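Pbp related beta-lactamase (Pyrococcus abyssi, PDB 2QMI) probably acts as a serine peptidase related to penicillin-binding proteins and beta-lactamases, assembling into a self-compartmentalizing octamer. Local coordinates at residues K414-T417 against R422-Y425; I357-I362 against D384-Y389; I272-P275 against G281-Y284; L390-L393 against T398-I401. All coordinates share one frame; numbering follows the deposited sequence.

Contact 1 of 4, residues K414-T417 against R422-Y425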
loop_
_atom_site.group_PDB
_atom_site.type_symbol
_atom_site.label_atom_id
_atom_site.label_comp_id
_atom_site.label_asym_id
_atom_site.label_seq_id
_atom_site.Cartn_x
_atom_site.Cartn_y
_atom_site.Cartn_z
ATOM N N LYS A 414 38.431 -3.276 16.849
ATOM C CA LYS A 414 37.868 -4.062 17.938
ATOM C C LYS A 414 36.698 -3.278 18.523
ATOM O O LYS A 414 36.852 -2.119 18.901
ATOM C CB LYS A 414 38.925 -4.320 19.014
ATOM C CG LYS A 414 38.443 -5.194 20.155
ATOM C CD LYS A 414 39.588 -5.610 21.072
ATOM C CE LYS A 414 39.123 -6.614 22.117
ATOM N NZ LYS A 414 40.238 -7.085 22.991
ATOM N N CYS A 415 35.525 -3.900 18.571
ATOM C CA CYS A 415 34.337 -3.246 19.104
ATOM C C CYS A 415 33.780 -4.057 20.254
ATOM O O CYS A 415 34.215 -5.184 20.501
ATOM C CB CYS A 415 33.248 -3.129 18.037
ATOM S SG CYS A 415 33.755 -2.304 16.544
ATOM N N TYR A 416 32.807 -3.482 20.949
ATOM C CA TYR A 416 32.175 -4.165 22.067
ATOM C C TYR A 416 30.753 -3.673 22.182
ATOM O O TYR A 416 30.432 -2.555 21.770
ATOM C CB TYR A 416 32.928 -3.878 23.370
ATOM C CG TYR A 416 32.774 -2.463 23.883
ATOM C CD1 TYR A 416 31.667 -2.095 24.651
ATOM C CD2 TYR A 416 33.734 -1.489 23.600
ATOM C CE1 TYR A 416 31.519 -0.794 25.129
ATOM C CE2 TYR A 416 33.594 -0.175 24.075
ATOM C CZ TYR A 416 32.482 0.159 24.841
ATOM O OH TYR A 416 32.334 1.445 25.321
ATOM N N THR A 417 29.898 -4.520 22.737
ATOM C CA THR A 417 28.508 -4.170 22.929
ATOM C C THR A 417 28.155 -4.540 24.357
ATOM O O THR A 417 29.050 -4.789 25.168
ATOM C CB THR A 417 27.606 -4.933 21.974
ATOM O OG1 THR A 417 26.262 -4.456 22.117
ATOM C CG2 THR A 417 27.666 -6.429 22.269
ATOM N N ARG A 422 28.131 -6.750 31.034
ATOM C CA ARG A 422 29.573 -6.615 30.822
ATOM C C ARG A 422 29.784 -6.423 29.320
ATOM O O ARG A 422 28.914 -6.763 28.511
ATOM C CB ARG A 422 30.322 -7.877 31.277
ATOM C CG ARG A 422 29.837 -8.495 32.588
ATOM C CD ARG A 422 30.862 -8.350 33.710
ATOM N NE ARG A 422 30.674 -9.390 34.718
ATOM C CZ ARG A 422 31.384 -9.493 35.844
ATOM N NH1 ARG A 422 32.342 -8.609 36.118
ATOM N NH2 ARG A 422 31.146 -10.492 36.693
ATOM N N LYS A 423 30.935 -5.883 28.938
ATOM C CA LYS A 423 31.195 -5.663 27.522
ATOM C C LYS A 423 31.685 -6.920 26.803
ATOM O O LYS A 423 32.636 -7.582 27.237
ATOM C CB LYS A 423 32.194 -4.511 27.334
ATOM C CG LYS A 423 33.478 -4.646 28.121
ATOM C CD LYS A 423 34.491 -3.576 27.710
ATOM C CE LYS A 423 34.018 -2.160 27.983
ATOM N NZ LYS A 423 35.066 -1.169 27.569
ATOM N N MET A 424 30.998 -7.246 25.709
ATOM C CA MET A 424 31.301 -8.399 24.866
ATOM C C MET A 424 31.914 -7.825 23.579
ATOM O O MET A 424 31.379 -6.874 23.007
ATOM C CB MET A 424 30.006 -9.163 24.572
ATOM C CG MET A 424 30.203 -10.504 23.905
ATOM S SD MET A 424 28.670 -11.482 23.878
ATOM C CE MET A 424 27.861 -10.790 22.370
ATOM N N TYR A 425 33.020 -8.398 23.113
ATOM C CA TYR A 425 33.690 -7.853 21.936
ATOM C C TYR A 425 33.522 -8.537 20.589
ATOM O O TYR A 425 33.232 -9.733 20.495
ATOM C CB TYR A 425 35.189 -7.738 22.204
ATOM C CG TYR A 425 35.553 -7.027 23.483
ATOM C CD1 TYR A 425 35.281 -7.605 24.732
ATOM C CD2 TYR A 425 36.203 -5.793 23.452
ATOM C CE1 TYR A 425 35.655 -6.970 25.916
ATOM C CE2 TYR A 425 36.582 -5.148 24.629
ATOM C CZ TYR A 425 36.309 -5.742 25.856
ATOM O OH TYR A 425 36.719 -5.116 27.022
#
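Lys423 and Tyr416 meet at an angle, the lysine chain folding back over one face of the tyrosine ring. With CG set between the backbone N and the carbonyl carbon (chi1 53°) and a further bend at chi3, Lys423 carries its CE over the ring centre and its NZ to 4.0 Å from the centroid of Tyr416. The result combines CH-pi and cation-pi contact, while CB of Lys423 lies 3.6 Å from Tyr416 CD1. Tyr425 receives Tyr416 CB over one face, 4.1 Å from its centroid, and the extended Lys414 chain passes aslant the ring, bringing NZ to the side opposite Tyr416 CB as an off-centre cation-pi partner, 4.7 Å from the centroid. Two tyrosines thus lie in series with a lysine at each end of the row. The backbones are joined by Thr417 N to Met424 O, 2.8 Å and in the carbonyl plane, and by the longer return bond from Met424 N to Thr417 O, 3.2 Å, whose donor stands above the carbonyl plane of Thr417. Thr417 OG1 turns instead to Pro402 O on the neighbouring strand, and Tyr416 OH is hydrogen-bonded to Tyr416 OH of the second subunit. Tyr416 and Tyr425 form a non-hydrogen-bonded pair and Thr417 and Met424 a hydrogen-bonded one, the alternation of an antiparallel beta hairpin, here part of the closed eight-stranded barrel of the octamerisation domain.

Contact 2 of 4, residues I357-I362 against D384-Y389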
loop_
_atom_site.group_PDB
_atom_site.type_symbol
_atom_site.label_atom_id
_atom_site.label_comp_id
_atom_site.label_asym_id
_atom_site.label_seq_id
_atom_site.Cartn_x
_atom_site.Cartn_y
_atom_site.Cartn_z
ATOM N N ILE A 357 38.939 11.899 10.624
ATOM C CA ILE A 357 39.236 11.570 9.233
ATOM C C ILE A 357 39.635 10.113 8.976
ATOM O O ILE A 357 39.104 9.491 8.061
ATOM C CB ILE A 357 40.315 12.515 8.661
ATOM C CG1 ILE A 357 39.810 13.959 8.742
ATOM C CG2 ILE A 357 40.608 12.164 7.207
ATOM C CD1 ILE A 357 40.769 14.987 8.204
ATOM N N TYR A 358 40.562 9.555 9.756
ATOM C CA TYR A 358 40.940 8.159 9.527
ATOM C C TYR A 358 39.895 7.178 10.053
ATOM O O TYR A 358 39.729 6.076 9.517
ATOM C CB TYR A 358 42.312 7.827 10.129
ATOM C CG TYR A 358 42.545 8.223 11.573
ATOM C CD1 TYR A 358 42.983 9.505 11.899
ATOM C CD2 TYR A 358 42.394 7.293 12.606
ATOM C CE1 TYR A 358 43.279 9.855 13.221
ATOM C CE2 TYR A 358 42.681 7.630 13.933
ATOM C CZ TYR A 358 43.127 8.915 14.231
ATOM O OH TYR A 358 43.428 9.264 15.529
ATOM N N ARG A 359 39.183 7.582 11.099
ATOM C CA ARG A 359 38.146 6.736 11.674
ATOM C C ARG A 359 37.011 6.520 10.668
ATOM O O ARG A 359 36.485 5.415 10.548
ATOM C CB ARG A 359 37.620 7.372 12.967
ATOM C CG ARG A 359 36.433 6.660 13.614
ATOM C CD ARG A 359 36.349 6.994 15.111
ATOM N NE ARG A 359 36.291 8.434 15.375
ATOM C CZ ARG A 359 35.202 9.181 15.223
ATOM N NH1 ARG A 359 34.070 8.623 14.807
ATOM N NH2 ARG A 359 35.240 10.485 15.490
ATOM N N GLU A 360 36.646 7.565 9.930
ATOM C CA GLU A 360 35.573 7.446 8.946
ATOM C C GLU A 360 35.977 6.541 7.790
ATOM O O GLU A 360 35.166 5.759 7.289
ATOM C CB GLU A 360 35.195 8.808 8.373
ATOM C CG GLU A 360 33.945 8.761 7.493
ATOM C CD GLU A 360 34.001 9.744 6.338
ATOM O OE1 GLU A 360 34.849 9.528 5.437
ATOM O OE2 GLU A 360 33.205 10.723 6.330
ATOM N N ARG A 361 37.230 6.673 7.354
ATOM C CA ARG A 361 37.742 5.874 6.247
ATOM C C ARG A 361 37.882 4.408 6.639
ATOM O O ARG A 361 37.492 3.526 5.882
ATOM C CB ARG A 361 39.101 6.411 5.776
ATOM C CG ARG A 361 39.732 5.580 4.659
ATOM C CD ARG A 361 41.011 6.226 4.118
ATOM N NE ARG A 361 41.897 6.662 5.198
ATOM C CZ ARG A 361 42.608 5.846 5.969
ATOM N NH1 ARG A 361 42.556 4.537 5.781
ATOM N NH2 ARG A 361 43.358 6.340 6.948
ATOM N N ILE A 362 38.436 4.152 7.821
ATOM C CA ILE A 362 38.614 2.780 8.297
ATOM C C ILE A 362 37.270 2.082 8.528
ATOM O O ILE A 362 37.098 0.927 8.153
ATOM C CB ILE A 362 39.440 2.735 9.611
ATOM C CG1 ILE A 362 40.809 3.400 9.399
ATOM C CG2 ILE A 362 39.630 1.294 10.062
ATOM C CD1 ILE A 362 41.533 2.924 8.156
ATOM N N ASP A 384 27.033 4.053 11.494
ATOM C CA ASP A 384 26.208 5.225 11.755
ATOM C C ASP A 384 26.979 6.239 12.575
ATOM O O ASP A 384 26.954 6.218 13.812
ATOM C CB ASP A 384 24.930 4.867 12.497
ATOM C CG ASP A 384 24.025 6.065 12.663
ATOM O OD1 ASP A 384 23.711 6.700 11.625
ATOM O OD2 ASP A 384 23.639 6.377 13.817
ATOM N N GLY A 385 27.653 7.142 11.876
ATOM C CA GLY A 385 28.441 8.132 12.571
ATOM C C GLY A 385 29.561 7.394 13.268
ATOM O O GLY A 385 30.467 6.874 12.616
ATOM N N ASP A 386 29.477 7.307 14.591
ATOM C CA ASP A 386 30.514 6.655 15.385
ATOM C C ASP A 386 30.182 5.219 15.807
ATOM O O ASP A 386 31.015 4.541 16.408
ATOM C CB ASP A 386 30.770 7.495 16.635
ATOM C CG ASP A 386 32.152 7.291 17.198
ATOM O OD1 ASP A 386 32.486 6.135 17.553
ATOM O OD2 ASP A 386 32.912 8.285 17.286
ATOM N N VAL A 387 28.978 4.751 15.490
ATOM C CA VAL A 387 28.574 3.410 15.896
ATOM C C VAL A 387 28.478 2.415 14.756
ATOM O O VAL A 387 28.130 2.765 13.626
ATOM C CB VAL A 387 27.220 3.457 16.659
ATOM C CG1 VAL A 387 26.689 2.056 16.903
ATOM C CG2 VAL A 387 27.414 4.182 17.993
ATOM N N VAL A 388 28.808 1.167 15.061
ATOM C CA VAL A 388 28.750 0.102 14.072
ATOM C C VAL A 388 27.601 -0.816 14.448
ATOM O O VAL A 388 27.530 -1.300 15.576
ATOM C CB VAL A 388 30.059 -0.718 14.052
ATOM C CG1 VAL A 388 29.982 -1.793 12.964
ATOM C CG2 VAL A 388 31.251 0.210 13.823
ATOM N N TYR A 389 26.695 -1.051 13.504
ATOM C CA TYR A 389 25.549 -1.910 13.762
ATOM C C TYR A 389 25.647 -3.233 13.028
ATOM O O TYR A 389 25.921 -3.266 11.829
ATOM C CB TYR A 389 24.247 -1.218 13.351
ATOM C CG TYR A 389 23.820 -0.072 14.249
ATOM C CD1 TYR A 389 24.092 1.259 13.906
ATOM C CD2 TYR A 389 23.127 -0.319 15.435
ATOM C CE1 TYR A 389 23.677 2.317 14.731
ATOM C CE2 TYR A 389 22.715 0.721 16.261
ATOM C CZ TYR A 389 22.990 2.035 15.908
ATOM O OH TYR A 389 22.577 3.046 16.747
#
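Asp386 OD2 is approached by Arg359 of the same chain and, through a weak hydrogen bond, by Gly421 N of the second subunit. Arg359 NH1 lies 2.8 Å from Asp386 OD2, a salt bridge that joins helix 355-364 to a beta hairpin of the eight-stranded antiparallel barrel in the octamerisation domain. OD2 itself sits close to another atom of the model, so its exact place deserves some caution. As modelled, the pair is not bidentate: the oxygen lies over a face of the guanidinium, with Arg359 CZ only 3.2 Å from Asp386 OD2, and no N-H is aimed at it. The two flat groups are inclined by only 22°, but the carboxylate is displaced toward NH1 rather than stacked squarely, and the side chains as a whole cross at about a right angle. The attraction is then probably one of charge alone rather than of directed N-H bonds. Arg359 reaches across by sending CG away from its backbone N (chi1 175°) and then bending at chi3, which swings the guanidinium to the hairpin tip; its NH2 makes a weak hydrogen bond to Asn420 OD1 of the second subunit. Both partners thus stand at the boundary between two copies of the protein. Asp386 is presented by a type II' turn running from Asp384 to Val387, in which Gly385 takes a positive phi of 66°. The turn is closed from both sides, Val387 N donating to Asp384 O at 3.0 Å and Asp384 N to Val387 O at 2.7 Å.

Contact 3 of 4, residues I272-P275 against G281-Y284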
loop_
_atom_site.group_PDB
_atom_site.type_symbol
_atom_site.label_atom_id
_atom_site.label_comp_id
_atom_site.label_asym_id
_atom_site.label_seq_id
_atom_site.Cartn_x
_atom_site.Cartn_y
_atom_site.Cartn_z
ATOM N N ILE A 272 35.783 27.314 31.478
ATOM C CA ILE A 272 35.107 26.090 31.870
ATOM C C ILE A 272 35.269 24.979 30.834
ATOM O O ILE A 272 35.398 25.241 29.639
ATOM C CB ILE A 272 33.597 26.377 32.127
ATOM C CG1 ILE A 272 32.953 25.188 32.843
ATOM C CG2 ILE A 272 32.889 26.694 30.804
ATOM C CD1 ILE A 272 31.482 25.397 33.176
ATOM N N LYS A 273 35.267 23.738 31.309
ATOM C CA LYS A 273 35.426 22.571 30.444
ATOM C C LYS A 273 34.115 22.237 29.726
ATOM O O LYS A 273 33.032 22.347 30.300
ATOM C CB LYS A 273 35.891 21.376 31.288
ATOM C CG LYS A 273 36.382 20.157 30.500
ATOM C CD LYS A 273 36.629 18.963 31.436
ATOM C CE LYS A 273 37.162 17.730 30.704
ATOM N NZ LYS A 273 36.187 17.162 29.719
ATOM N N VAL A 274 34.219 21.831 28.465
ATOM C CA VAL A 274 33.044 21.474 27.672
ATOM C C VAL A 274 33.008 19.970 27.407
ATOM O O VAL A 274 34.039 19.306 27.463
ATOM C CB VAL A 274 33.047 22.215 26.326
ATOM C CG1 VAL A 274 33.002 23.712 26.565
ATOM C CG2 VAL A 274 34.294 21.837 25.529
ATOM N N PRO A 275 31.815 19.412 27.120
ATOM C CA PRO A 275 31.654 17.972 26.846
ATOM C C PRO A 275 32.380 17.561 25.559
ATOM O O PRO A 275 33.126 16.584 25.534
ATOM C CB PRO A 275 30.132 17.808 26.715
ATOM C CG PRO A 275 29.570 18.952 27.533
ATOM C CD PRO A 275 30.505 20.089 27.176
ATOM N N GLY A 281 41.550 18.697 26.356
ATOM C CA GLY A 281 40.824 19.455 27.357
ATOM C C GLY A 281 40.272 20.753 26.797
ATOM O O GLY A 281 40.563 21.833 27.311
ATOM N N GLU A 282 39.483 20.663 25.729
ATOM C CA GLU A 282 38.904 21.875 25.161
ATOM C C GLU A 282 37.892 22.467 26.137
ATOM O O GLU A 282 37.216 21.738 26.858
ATOM C CB GLU A 282 38.228 21.592 23.808
ATOM C CG GLU A 282 37.724 20.188 23.616
ATOM C CD GLU A 282 38.793 19.248 23.071
ATOM O OE1 GLU A 282 39.353 19.534 21.989
ATOM O OE2 GLU A 282 39.059 18.218 23.726
ATOM N N GLY A 283 37.806 23.794 26.160
ATOM C CA GLY A 283 36.883 24.469 27.051
ATOM C C GLY A 283 36.140 25.594 26.351
ATOM O O GLY A 283 36.118 25.662 25.119
ATOM N N TYR A 284 35.528 26.477 27.131
ATOM C CA TYR A 284 34.779 27.587 26.569
ATOM C C TYR A 284 35.242 28.920 27.147
ATOM O O TYR A 284 35.436 29.055 28.356
ATOM C CB TYR A 284 33.273 27.413 26.841
ATOM C CG TYR A 284 32.380 28.042 25.784
ATOM C CD1 TYR A 284 32.121 27.383 24.581
ATOM C CD2 TYR A 284 31.813 29.308 25.975
ATOM C CE1 TYR A 284 31.323 27.966 23.588
ATOM C CE2 TYR A 284 31.013 29.904 24.988
ATOM C CZ TYR A 284 30.776 29.227 23.798
ATOM O OH TYR A 284 30.009 29.811 22.813
HETATM O O HOH W 1 36.529 18.793 27.691
#
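Tyr284 N donates to Ile272 O over 2.8 Å, the shorter of two direct backbone bonds between the segments. The other, from Val274 N to Glu282 O, is nearly straight but weak at 3.4 Å. A water reinforces that looser end: it accepts from Lys273 NZ at 2.6 Å and donates to Val274 O, also at 2.6 Å, and to Glu282 O at 3.1 Å. Glu282 O is therefore shared by an amide and a water. A bend at chi4 (-65°) turns the otherwise extended Lys273 chain so that its NZ meets this water, and the same ammonium forms a salt bridge with Glu277 in the connecting loop. The Glu282 carboxylate is likewise held by that loop, through Gly280 N and Phe279 N. Between the polar ends, Gly283 and Lys273 form a non-hydrogen-bonded pair, and Ile272 O lies only 3.1 Å from Gly283 CA. Val274 points toward the facing segment and uses both branches: CG1 packs on Tyr284 CB at 3.7 Å, while CG2 faces Glu282 O. Ile272 CG2 packs against the same Tyr284 CB, the two residues being a hydrogen-bonded pair. Beyond CB, the tyrosine leaves the hairpin, its ring meeting His107 edge-to-face and its OH bonding to His302 NE2. This hairpin forms one border, within the chain, of the antiparallel sheet in the beta-lactamase-like domain. Tyr284 is thus bonded by its amide to the hairpin and by its hydroxyl to His302, linking the sheet border to what is probably the active site, the SxxK-like group of Ser59, Lys62, Tyr160 and His302.

Contact 4 of 4, residues L390-L393 against T398-I401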
loop_
_atom_site.group_PDB
_atom_site.type_symbol
_atom_site.label_atom_id
_atom_site.label_comp_id
_atom_site.label_asym_id
_atom_site.label_seq_id
_atom_site.Cartn_x
_atom_site.Cartn_y
_atom_site.Cartn_z
ATOM N N LEU A 390 25.421 -4.324 13.754
ATOM C CA LEU A 390 25.445 -5.659 13.168
ATOM C C LEU A 390 24.026 -6.223 13.227
ATOM O O LEU A 390 23.487 -6.443 14.313
ATOM C CB LEU A 390 26.400 -6.560 13.948
ATOM C CG LEU A 390 26.494 -8.014 13.487
ATOM C CD1 LEU A 390 26.821 -8.070 11.998
ATOM C CD2 LEU A 390 27.566 -8.722 14.297
ATOM N N ARG A 391 23.415 -6.449 12.067
ATOM C CA ARG A 391 22.053 -6.977 12.032
ATOM C C ARG A 391 21.940 -8.304 11.280
ATOM O O ARG A 391 22.735 -8.604 10.387
ATOM C CB ARG A 391 21.103 -5.958 11.395
ATOM C CG ARG A 391 19.627 -6.275 11.640
ATOM C CD ARG A 391 18.723 -5.604 10.616
ATOM N NE ARG A 391 19.066 -6.048 9.267
ATOM C CZ ARG A 391 18.367 -5.747 8.175
ATOM N NH1 ARG A 391 17.272 -4.996 8.270
ATOM N NH2 ARG A 391 18.761 -6.198 6.987
ATOM N N ALA A 392 20.930 -9.087 11.641
ATOM C CA ALA A 392 20.706 -10.384 11.018
ATOM C C ALA A 392 19.672 -10.327 9.894
ATOM O O ALA A 392 18.564 -9.814 10.079
ATOM C CB ALA A 392 20.266 -11.378 12.074
ATOM N N LEU A 393 20.031 -10.841 8.721
ATOM C CA LEU A 393 19.085 -10.859 7.616
ATOM C C LEU A 393 17.980 -11.827 8.037
ATOM O O LEU A 393 18.025 -12.371 9.140
ATOM C CB LEU A 393 19.751 -11.343 6.322
ATOM C CG LEU A 393 20.537 -10.316 5.500
ATOM C CD1 LEU A 393 21.608 -9.663 6.354
ATOM C CD2 LEU A 393 21.150 -11.006 4.276
ATOM N N THR A 398 15.214 -11.078 12.063
ATOM C CA THR A 398 16.210 -10.022 11.858
ATOM C C THR A 398 16.377 -9.166 13.117
ATOM O O THR A 398 15.492 -8.380 13.452
ATOM C CB THR A 398 15.802 -9.093 10.672
ATOM O OG1 THR A 398 16.769 -8.042 10.516
ATOM C CG2 THR A 398 14.431 -8.476 10.920
ATOM N N TYR A 399 17.501 -9.321 13.821
ATOM C CA TYR A 399 17.748 -8.526 15.032
ATOM C C TYR A 399 19.008 -7.655 14.883
ATOM O O TYR A 399 19.858 -7.937 14.032
ATOM C CB TYR A 399 17.853 -9.439 16.266
ATOM C CG TYR A 399 19.108 -10.280 16.339
ATOM C CD1 TYR A 399 19.461 -11.140 15.296
ATOM C CD2 TYR A 399 19.944 -10.225 17.464
ATOM C CE1 TYR A 399 20.622 -11.929 15.368
ATOM C CE2 TYR A 399 21.104 -11.009 17.545
ATOM C CZ TYR A 399 21.438 -11.856 16.495
ATOM O OH TYR A 399 22.586 -12.629 16.563
ATOM N N THR A 400 19.124 -6.607 15.710
ATOM C CA THR A 400 20.258 -5.670 15.643
ATOM C C THR A 400 21.068 -5.452 16.928
ATOM O O THR A 400 20.512 -5.418 18.032
ATOM C CB THR A 400 19.784 -4.288 15.154
ATOM O OG1 THR A 400 19.376 -4.385 13.784
ATOM C CG2 THR A 400 20.899 -3.246 15.273
ATOM N N ILE A 401 22.384 -5.280 16.755
ATOM C CA ILE A 401 23.320 -5.061 17.859
ATOM C C ILE A 401 24.143 -3.782 17.667
ATOM O O ILE A 401 24.622 -3.501 16.560
ATOM C CB ILE A 401 24.331 -6.224 17.971
ATOM C CG1 ILE A 401 23.607 -7.523 18.312
ATOM C CG2 ILE A 401 25.392 -5.907 19.017
ATOM C CD1 ILE A 401 24.534 -8.722 18.405
#
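Thr398 turns its hydroxyl away from its own backbone N (chi1 178°), which brings OG1 to 2.6 Å from Ala392 O on the facing strand. Tyr399 takes a different rotamer: CG stands between the backbone N and the carbonyl carbon (chi1 71°), and although its CB starts away from the other segment, the ring comes back beside Ala392, with CD1 at 3.3 Å from Ala392 CB. The methyl meets the ring obliquely, close to the CD1-CE1 bond. The hydroxyl of Thr398 is the donor to Ala392 O, and it arrives almost in line with the carbonyl, adding a side-chain link where the backbone pairing gives way to the loop. Nearer the strand interior backbone bonds take over: Ala392 N to Tyr399 O at 2.9 Å, then Leu390 N to Ile401 O at 3.0 Å and Ile401 N to Leu390 O at 2.9 Å. These join strands 387-392 and 400-408 as an antiparallel hairpin, neighbouring staves of the octamerisation-domain barrel. Leu390 points to the barrel side that also carries Ile401, where Leu390 packs on Leu437 and Phe439, residues of a strand that is not its neighbour in the sheet, as expected across a barrel core. Arg391 goes to the other face with Thr400. Its chain crosses Thr398 obliquely, CD lying 3.1 Å from Thr398 OG1, and a bend at chi3 places the guanidinium so that this oxygen lies over one of its faces. Arg391 NE is 3.3 Å from Thr398 OG1, but the angle is too poor for a hydrogen bond.

How the contacts relate
Contacts 1, 2 and 4 all reach one barrel, contact 2 through a helix beside it. Contacts 2 and 4 share strand 387-392, where Tyr389 CD2 packs 3.7 Å from Thr400 CG2; contact 4 in turn meets contact 1 across adjacent strands, Thr417 OG1 lying 3.5 Å from Ile401 CG2. Contact 3 stands apart in the beta-lactamase-like domain, its centre about 24 Å from that of contact 2 and 37 Å from that of contact 4, beside the probable active site. Assembly brings the two regions together: Met424 of contact 1 packs on Trp276 of the second subunit, in the loop between the segments of contact 3.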